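Local coordinates for surface protein VspA (Borrelia turicatae, PDB 1YJG) that is an outer-membrane lipoprotein of the variable small protein family, probably serving evasion of host immunity through switching among antigenically distinct surface proteins, here seen as its helical core, at residues A44-A48 with G104-D110. Residues are numbered along the deposited sequence; the frame is centred on the assembly and turned at random.
Sequences ADKNA and GKDDVKD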
loop_
_atom_site.group_PDB
_atom_site.type_symbol
_atom_site.label_atom_id
_atom_site.label_comp_id
_atom_site.label_asym_id
_atom_site.label_seq_id
_atom_site.Cartn_x
_atom_site.Cartn_y
_atom_site.Cartn_z
ATOM N N ALA A 44 9.511 -19.516 8.928
ATOM C CA ALA A 44 10.684 -19.048 8.180
ATOM C C ALA A 44 10.900 -19.405 6.703
ATOM O O ALA A 44 10.475 -20.444 6.204
ATOM C CB ALA A 44 11.949 -19.406 8.968
ATOM N N ASP A 45 11.620 -18.492 6.049
ATOM C CA ASP A 45 12.025 -18.554 4.645
ATOM C C ASP A 45 10.917 -18.627 3.581
ATOM O O ASP A 45 9.772 -18.281 3.851
ATOM C CB ASP A 45 13.068 -19.661 4.492
ATOM C CG ASP A 45 14.106 -19.637 5.610
ATOM O OD1 ASP A 45 14.404 -18.547 6.144
ATOM O OD2 ASP A 45 14.676 -20.657 6.028
ATOM N N LYS A 46 11.285 -19.021 2.363
ATOM C CA LYS A 46 10.346 -19.127 1.243
ATOM C C LYS A 46 9.654 -17.769 1.001
ATOM O O LYS A 46 8.452 -17.706 0.726
ATOM C CB LYS A 46 9.307 -20.237 1.482
ATOM C CG LYS A 46 9.873 -21.555 2.024
ATOM C CD LYS A 46 9.106 -21.996 3.272
ATOM C CE LYS A 46 9.610 -23.326 3.826
ATOM N NZ LYS A 46 8.654 -24.451 3.569
ATOM N N ASN A 47 10.438 -16.694 1.056
ATOM C CA ASN A 47 9.924 -15.329 0.885
ATOM C C ASN A 47 9.881 -14.740 -0.525
ATOM O O ASN A 47 9.381 -13.632 -0.697
ATOM C CB ASN A 47 10.739 -14.377 1.770
ATOM C CG ASN A 47 10.600 -14.687 3.233
ATOM O OD1 ASN A 47 9.543 -14.469 3.816
ATOM N ND2 ASN A 47 11.663 -15.199 3.840
ATOM N N ALA A 48 10.376 -15.454 -1.532
ATOM C CA ALA A 48 10.376 -14.924 -2.906
ATOM C C ALA A 48 9.111 -14.175 -3.366
ATOM O O ALA A 48 9.204 -13.040 -3.829
ATOM C CB ALA A 48 10.704 -16.022 -3.904
ATOM N N GLY A 104 14.613 -14.326 -6.488
ATOM C CA GLY A 104 13.636 -15.096 -7.240
ATOM C C GLY A 104 13.757 -16.598 -7.079
ATOM O O GLY A 104 13.027 -17.335 -7.732
ATOM N N LYS A 105 14.659 -17.050 -6.213
ATOM C CA LYS A 105 14.864 -18.483 -5.994
ATOM C C LYS A 105 13.731 -19.088 -5.160
ATOM O O LYS A 105 12.929 -18.369 -4.549
ATOM C CB LYS A 105 16.235 -18.773 -5.369
ATOM C CG LYS A 105 16.462 -18.185 -3.973
ATOM C CD LYS A 105 17.501 -18.997 -3.171
ATOM C CE LYS A 105 18.730 -18.180 -2.774
ATOM N NZ LYS A 105 19.085 -18.365 -1.332
ATOM N N ASP A 106 13.688 -20.414 -5.138
ATOM C CA ASP A 106 12.655 -21.153 -4.414
ATOM C C ASP A 106 12.674 -21.013 -2.895
ATOM O O ASP A 106 11.649 -21.217 -2.259
ATOM C CB ASP A 106 12.719 -22.648 -4.781
ATOM C CG ASP A 106 11.540 -23.091 -5.620
ATOM O OD1 ASP A 106 10.855 -24.050 -5.209
ATOM O OD2 ASP A 106 11.221 -22.541 -6.701
ATOM N N ASP A 107 13.815 -20.672 -2.310
ATOM C CA ASP A 107 13.896 -20.543 -0.861
ATOM C C ASP A 107 14.666 -19.302 -0.427
ATOM O O ASP A 107 15.829 -19.395 -0.030
ATOM C CB ASP A 107 14.534 -21.810 -0.277
ATOM C CG ASP A 107 14.375 -21.912 1.231
ATOM O OD1 ASP A 107 15.123 -22.696 1.862
ATOM O OD2 ASP A 107 13.539 -21.246 1.869
ATOM N N VAL A 108 14.011 -18.143 -0.500
ATOM C CA VAL A 108 14.638 -16.886 -0.103
ATOM C C VAL A 108 14.540 -16.797 1.409
ATOM O O VAL A 108 13.446 -16.625 1.954
ATOM C CB VAL A 108 13.951 -15.666 -0.744
ATOM C CG1 VAL A 108 14.590 -14.373 -0.251
ATOM C CG2 VAL A 108 14.005 -15.766 -2.263
ATOM N N LYS A 109 15.686 -16.940 2.078
ATOM C CA LYS A 109 15.757 -16.882 3.535
ATOM C C LYS A 109 15.407 -15.494 4.068
ATOM O O LYS A 109 15.592 -14.486 3.379
ATOM C CB LYS A 109 17.135 -17.340 4.034
ATOM C CG LYS A 109 17.326 -18.871 3.994
ATOM C CD LYS A 109 18.497 -19.363 4.854
ATOM C CE LYS A 109 18.170 -19.387 6.359
ATOM N NZ LYS A 109 17.287 -20.539 6.756
ATOM N N ASP A 110 14.910 -15.474 5.302
ATOM C CA ASP A 110 14.487 -14.260 6.000
ATOM C C ASP A 110 15.484 -13.101 5.948
ATOM O O ASP A 110 15.105 -11.973 5.645
ATOM C CB ASP A 110 14.154 -14.585 7.475
ATOM C CG ASP A 110 12.842 -15.353 7.633
ATOM O OD1 ASP A 110 12.115 -15.529 6.626
ATOM O OD2 ASP A 110 12.461 -15.831 8.724
HETATM O O HOH W 1 14.540 -22.702 4.417
HETATM O O HOH W 2 11.021 -18.485 -1.984
#
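Two loops at one end of the helical bundle are joined here mainly by polar contacts. Backbone to side chain, Asp45 and Asp110 exchange hydrogen bonds: Asp45 N reaches Asp110 OD1 (3.1 Å) and Asp110 N reaches Asp45 OD1 (3.2 Å). Val108 O takes both Asn47 N (3.1 Å) and Asn47 ND2 (3.0 Å), while the same ND2 also donates to Asp110 OD1 (2.8 Å). Lys46 N turns instead to Asp107 OD2 (3.2 Å). These donors offset the crowded carboxylates of Asp45, Asp107 and Asp110, as do the Asp45 OD2–Lys109 NZ salt bridge (2.7 Å) and water 1, which donates to Asp45 OD2 and Asp107 OD1 (2.6 Å each). Water 2 bridges the loops, accepting from Ala48 N (3.1 Å) and donating to Lys105 O (3.2 Å). The apolar share is small: Ala48 CB meets Val108 CG2 at 3.7 Å. Lys46 and Asp106 form reciprocal salt bridges with Asp106 and Lys46 of the second subunit, at the dimer interface. The contact ties the loop between strand 39-42 and helix 48-69 to the start of helix 110-117.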